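Local structure of endoglucanase (1WC2) at residues N101-P104 with P108-D111; C113-G116 with H122-Y125. The protein hydrolyses internal beta-1,4-glucosidic linkages of cellulose and related beta-glucans, being active on soluble carboxymethylcellulose, and also shows expansin activity. All coordinates share one frame; numbering follows the deposited sequence. Where two conformers were deposited one is given.

Contact 1: N101-P104 with P108-D111; sequences NLCP and PNQD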
ATOM      1  N   ASN A 101       7.601  -2.342  -0.862  1.00  6.20           N
ATOM      2  CA  ASN A 101       8.150  -1.718  -2.056  1.00  5.89           C
ATOM      3  C   ASN A 101       7.782  -0.234  -2.081  1.00  5.50           C
ATOM      4  O   ASN A 101       7.010   0.256  -1.244  1.00  5.06           O
ATOM      5  CB  ASN A 101       7.640  -2.493  -3.300  1.00  6.20           C
ATOM      6  CG  ASN A 101       8.523  -2.335  -4.555  1.00  6.37           C
ATOM      7  OD1 ASN A 101       9.550  -1.673  -4.555  1.00  6.36           O
ATOM      8  ND2 ASN A 101       8.121  -3.000  -5.626  1.00 10.35           N
ATOM      9  N   LEU A 102       8.383   0.461  -3.043  1.00  5.61           N
ATOM     10  CA  LEU A 102       8.197   1.886  -3.299  1.00  5.75           C
ATOM     11  C   LEU A 102       7.339   2.096  -4.553  1.00  5.82           C
ATOM     12  O   LEU A 102       7.553   1.422  -5.568  1.00  7.10           O
ATOM     13  CB  LEU A 102       9.580   2.510  -3.536  1.00  6.12           C
ATOM     14  CG  LEU A 102       9.623   3.895  -4.186  1.00  6.05           C
ATOM     15  CD1 LEU A 102       9.003   4.958  -3.299  1.00  5.82           C
ATOM     16  CD2 LEU A 102      11.041   4.271  -4.551  1.00  8.34           C
ATOM     17  N   CYS A 103       6.386   3.032  -4.486  1.00  6.07           N
ATOM     18  CA  CYS A 103       5.712   3.598  -5.663  1.00  7.01           C
ATOM     19  C   CYS A 103       6.360   4.953  -5.945  1.00  7.08           C
ATOM     20  O   CYS A 103       6.061   5.944  -5.255  1.00  6.62           O
ATOM     21  CB  CYS A 103       4.203   3.775  -5.424  1.00  7.93           C
ATOM     22  SG  CYS A 103       3.280   4.586  -6.769  1.00 10.18           S
ATOM     23  N   PRO A 104       7.288   5.012  -6.912  1.00  8.07           N
ATOM     24  CA  PRO A 104       8.081   6.237  -7.093  1.00  8.78           C
ATOM     25  C   PRO A 104       7.298   7.368  -7.732  1.00  8.97           C
ATOM     26  O   PRO A 104       6.400   7.111  -8.513  1.00 10.14           O
ATOM     27  CB  PRO A 104       9.264   5.782  -7.975  1.00 10.03           C
ATOM     28  CG  PRO A 104       8.785   4.577  -8.695  1.00 10.18           C
ATOM     29  CD  PRO A 104       7.711   3.945  -7.839  1.00  8.68           C
ATOM     30  N   PRO A 108       5.143   5.885 -14.539  1.00 10.39           N
ATOM     31  CA  PRO A 108       3.741   6.199 -14.828  1.00  9.66           C
ATOM     32  C   PRO A 108       2.869   6.464 -13.584  1.00  8.50           C
ATOM     33  O   PRO A 108       1.641   6.344 -13.686  1.00  8.53           O
ATOM     34  CB  PRO A 108       3.269   4.906 -15.504  1.00 10.83           C
ATOM     35  CG  PRO A 108       3.972   3.859 -14.753  1.00 12.03           C
ATOM     36  CD  PRO A 108       5.315   4.432 -14.348  1.00 11.55           C
ATOM     37  N   ASN A 109       3.471   6.827 -12.446  1.00  7.64           N
ATOM     38  CA  ASN A 109       2.749   7.006 -11.175  1.00  7.39           C
ATOM     39  C   ASN A 109       2.529   8.469 -10.814  1.00  7.20           C
ATOM     40  O   ASN A 109       2.181   8.778  -9.661  1.00  7.32           O
ATOM     41  CB  ASN A 109       3.535   6.345 -10.043  1.00  8.12           C
ATOM     42  CG  ASN A 109       4.075   5.010 -10.426  1.00 10.09           C
ATOM     43  OD1 ASN A 109       3.333   4.159 -10.882  1.00 12.40           O
ATOM     44  ND2 ASN A 109       5.375   4.820 -10.256  1.00 11.81           N
ATOM     45  N   GLN A 110       2.722   9.364 -11.776  1.00  7.30           N
ATOM     46  CA  GLN A 110       2.728  10.801 -11.534  1.00  7.97           C
ATOM     47  C   GLN A 110       1.408  11.382 -11.014  1.00  7.89           C
ATOM     48  O   GLN A 110       1.404  12.476 -10.439  1.00  8.75           O
ATOM     49  CB  GLN A 110       3.176  11.541 -12.804  1.00  9.12           C
ATOM     50  CG  GLN A 110       2.177  11.588 -13.962  1.00  9.60           C
ATOM     51  CD  GLN A 110       2.117  10.329 -14.808  1.00  9.46           C
ATOM     52  OE1 GLN A 110       2.844   9.364 -14.597  1.00  9.10           O
ATOM     53  NE2 GLN A 110       1.229  10.350 -15.800  1.00 11.35           N
ATOM     54  N   ASP A 111       0.295  10.688 -11.235  1.00  7.19           N
ATOM     55  CA  ASP A 111      -0.996  11.175 -10.760  1.00  7.36           C
ATOM     56  C   ASP A 111      -1.335  10.689  -9.338  1.00  6.47           C
ATOM     57  O   ASP A 111      -2.223  11.255  -8.706  1.00  6.86           O
ATOM     58  CB  ASP A 111      -2.121  10.743 -11.711  1.00  8.26           C
ATOM     59  CG  ASP A 111      -1.845  11.085 -13.185  1.00  8.28           C
ATOM     60  OD1 ASP A 111      -1.302  12.165 -13.482  1.00 11.14           O
ATOM     61  OD2 ASP A 111      -2.178  10.292 -14.083  1.00 11.47           O
TER

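Contact 2: C113-G116 with H122-Y125; sequences CNQG and HNKY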
ATOM      1  N   CYS A 113       1.308   9.056  -6.829  1.00  5.97           N
ATOM      2  CA  CYS A 113       2.382   8.907  -5.833  1.00  6.02           C
ATOM      3  C   CYS A 113       3.224  10.170  -5.694  1.00  6.14           C
ATOM      4  O   CYS A 113       4.351  10.135  -5.181  1.00  7.05           O
ATOM      5  CB  CYS A 113       3.242   7.689  -6.178  1.00  6.60           C
ATOM      6  SG  CYS A 113       2.248   6.181  -6.003  1.00  7.70           S
ATOM      7  N   ASN A 114       2.624  11.290  -6.083  1.00  6.05           N
ATOM      8  CA  ASN A 114       3.290  12.591  -6.189  1.00  6.75           C
ATOM      9  C   ASN A 114       3.073  13.533  -4.992  1.00  6.07           C
ATOM     10  O   ASN A 114       3.288  14.737  -5.114  1.00  6.97           O
ATOM     11  CB  ASN A 114       2.854  13.287  -7.499  1.00  7.08           C
ATOM     12  CG  ASN A 114       1.372  13.641  -7.512  1.00  7.45           C
ATOM     13  OD1 ASN A 114       0.506  12.789  -7.225  1.00  7.84           O
ATOM     14  ND2 ASN A 114       1.066  14.892  -7.857  1.00  9.04           N
ATOM     15  N   GLN A 115       2.683  13.009  -3.832  1.00  5.50           N
ATOM     16  CA  GLN A 115       2.584  13.843  -2.628  1.00  5.52           C
ATOM     17  C   GLN A 115       3.936  14.497  -2.354  1.00  5.84           C
ATOM     18  O   GLN A 115       4.963  13.848  -2.429  1.00  6.77           O
ATOM     19  CB  GLN A 115       2.193  13.003  -1.413  1.00  5.55           C
ATOM     20  CG  GLN A 115       0.822  12.315  -1.472  1.00  5.69           C
ATOM     21  CD  GLN A 115       0.777  10.993  -2.250  1.00  4.83           C
ATOM     22  OE1 GLN A 115       1.789  10.541  -2.818  1.00  5.76           O
ATOM     23  NE2 GLN A 115      -0.404  10.364  -2.264  1.00  5.70           N
ATOM     24  N   GLY A 116       3.924  15.767  -1.968  1.00  6.20           N
ATOM     25  CA  GLY A 116       5.147  16.512  -1.711  1.00  6.52           C
ATOM     26  C   GLY A 116       5.771  16.332  -0.339  1.00  6.47           C
ATOM     27  O   GLY A 116       6.927  16.715  -0.124  1.00  7.53           O
ATOM     28  N   HIS A 122      -0.800  15.819  -1.098  1.00  6.55           N
ATOM     29  CA  HIS A 122      -1.894  15.264  -1.893  1.00  6.69           C
ATOM     30  C   HIS A 122      -1.370  14.759  -3.230  1.00  6.33           C
ATOM     31  O   HIS A 122      -0.474  15.366  -3.830  1.00  7.90           O
ATOM     32  CB  HIS A 122      -3.002  16.332  -2.104  1.00  7.96           C
ATOM     33  CG  HIS A 122      -2.483  17.570  -2.775  0.55  9.63           C
ATOM     34  ND1 HIS A 122      -1.887  18.598  -2.074  0.55 10.96           N
ATOM     35  CD2 HIS A 122      -2.370  17.895  -4.086  0.55 11.94           C
ATOM     36  CE1 HIS A 122      -1.450  19.512  -2.923  0.55 13.31           C
ATOM     37  NE2 HIS A 122      -1.744  19.118  -4.149  0.55 14.01           N
ATOM     38  N   ASN A 123      -1.939  13.655  -3.699  1.00  5.55           N
ATOM     39  CA  ASN A 123      -1.818  13.296  -5.109  1.00  5.36           C
ATOM     40  C   ASN A 123      -2.845  14.081  -5.946  1.00  5.59           C
ATOM     41  O   ASN A 123      -3.524  14.962  -5.420  1.00  5.88           O
ATOM     42  CB  ASN A 123      -1.859  11.772  -5.327  1.00  5.22           C
ATOM     43  CG  ASN A 123      -3.171  11.118  -4.929  1.00  5.17           C
ATOM     44  OD1 ASN A 123      -4.224  11.769  -4.841  1.00  5.44           O
ATOM     45  ND2 ASN A 123      -3.115   9.798  -4.720  1.00  5.70           N
ATOM     46  N   LYS A 124      -2.964  13.793  -7.241  1.00  6.13           N
ATOM     47  CA  LYS A 124      -3.835  14.605  -8.104  1.00  6.41           C
ATOM     48  C   LYS A 124      -5.324  14.414  -7.804  1.00  6.30           C
ATOM     49  O   LYS A 124      -6.142  15.216  -8.250  1.00  7.24           O
ATOM     50  CB  LYS A 124      -3.522  14.358  -9.582  1.00  6.87           C
ATOM     51  CG  LYS A 124      -2.135  14.803  -9.995  1.00  7.83           C
ATOM     52  CD  LYS A 124      -1.962  14.855 -11.502  1.00  9.40           C
ATOM     53  CE  LYS A 124      -0.502  15.035 -11.895  1.00 10.20           C
ATOM     54  NZ  LYS A 124      -0.258  14.938 -13.357  1.00 12.31           N
ATOM     55  N   TYR A 125      -5.666  13.396  -7.021  1.00  6.30           N
ATOM     56  CA  TYR A 125      -7.031  13.143  -6.594  1.00  6.70           C
ATOM     57  C   TYR A 125      -7.292  13.556  -5.130  1.00  6.35           C
ATOM     58  O   TYR A 125      -8.394  13.347  -4.618  1.00  7.70           O
ATOM     59  CB  TYR A 125      -7.368  11.672  -6.837  1.00  7.18           C
ATOM     60  CG  TYR A 125      -7.423  11.317  -8.314  1.00  7.90           C
ATOM     61  CD1 TYR A 125      -6.394  10.625  -8.907  1.00  8.32           C
ATOM     62  CD2 TYR A 125      -8.507  11.690  -9.119  1.00  8.46           C
ATOM     63  CE1 TYR A 125      -6.445  10.284 -10.261  1.00  9.76           C
ATOM     64  CE2 TYR A 125      -8.560  11.353 -10.484  1.00  9.03           C
ATOM     65  CZ  TYR A 125      -7.542  10.640 -11.027  1.00  9.12           C
ATOM     66  OH  TYR A 125      -7.586  10.299 -12.370  1.00 11.99           O
TER
HETATM   67  O   HOH W   1      -1.131  16.876  -6.884  1.00 14.36           O
HETATM   68  O   HOH W   2       1.687  17.194  -5.043  1.00 16.81           O
HETATM   69  O   HOH W   3       1.514  17.335  -2.179  1.00  8.59           O

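Contact 1: N101-P104 with P108-D111
Asn109 meets Pro104 through a single directed bond, a small example of how an asparagine side chain can close a loop by binding a main-chain carbonyl five residues earlier. Its ND2 donates to Pro104 O over 3.1 Å, with an N-H...O angle of 155°. The donor lies in the carbonyl plane on a lone pair of the oxygen, and the oxygen in turn sits nearly in the plane of the Asn109 amide, so the bond uses both groups in their preferred directions. The same nitrogen also rests against the pyrrolidine ring, with ND2 3.5 Å from Pro104 CD. A chi1 of -43° sets CG of Asn109 opposite its own carbonyl carbon and turns the amide toward the proline. Further back along the side chain, Asn109 CB packs against the sulfur, 3.7 Å from Cys103 SG.

Beyond this shell, Asn101 and Cys103 both make backbone hydrogen bonds with Ala52 of strand 49-53, which ties the start of the loop to the sheet of the double-psi barrel, and the sulfur of Cys103 is joined to Cys113 in a disulfide. The chemistry implies a turn-back closed by one directional hydrogen bond, to which the apolar flank of the same side chain adds packing on the disulfide sulfur, close to the probable proton donor Asp132.

Contact 2: C113-G116 with H122-Y125
Gln115 and His122 bring the two backbones together, their CA atoms 4.8 Å apart, in a pair of segments with neither helix nor strand, both from the loop between strands 102-103 and 129-134. Water completes the polar side of this approach. One molecule donates to both Asn114 O (2.9 Å) and His122 O, and a second accepts from the backbone nitrogens of Gly116 and His122.

Among the side chains, Asn114 reaches across with OD1, which touches Asn123 CB at 3.2 Å and lies equally near its CA. A chi1 of 65° places CG between the backbone N and the carbonyl carbon and swings the amide over to Asn123. The two asparagine side chains meet at about a right angle, yet their amide planes are only 10° apart. Gln115 instead runs beside Asn123, pointing the same way; its chain bends at chi2, and NE2 comes to 3.7 Å from Asn123 CB. That nitrogen donates a hydrogen bond to Tyr127 O, while Asn123 ND2 donates to Trp112 O and Ser18 OG. Asn123 OD1 accepts from Tyr125 N at 3.1 Å, forming an Asx turn with the donor tilted well above the carbonyl plane, and also takes the N-H of Tyr127. Both side chains pack on His130 of strand 129-134. Lys124 crosses Asn114 at about a right angle, CG 3.9 Å from Asn114 ND2, and its ammonium pairs with Asp111.

The amides of Gln115 and Asn123 therefore touch one another while spending their hydrogen bonds on surrounding backbone groups and, for Asn123, the Ser18 hydroxyl; the two segments themselves are joined by packing and shared water.

Contacts 1 and 2 follow one another in the long connection between strands 102-103 and 129-134 of the double-psi barrel domain, their centres about 10 Å apart. Two links join them: the disulfide, Cys103 SG to Cys113 SG 2.0 Å, and a salt bridge of 3.0 Å from Lys124 NZ to Asp111 OD1, alongside backbone hydrogen bonding between the same two residues. The disulfide borders the probable catalytic site: the side chains of Cys103 and Cys113 lie about 4 and 5 Å from that of Asp132, the likely proton donor. The probable nucleophile Asp24 is farther off, its side chain about 8 Å from that of Pro104 and about 12 Å from that of Cys113. Asp111 OD1 also hydrogen-bonds a PEG molecule, probably from crystallisation.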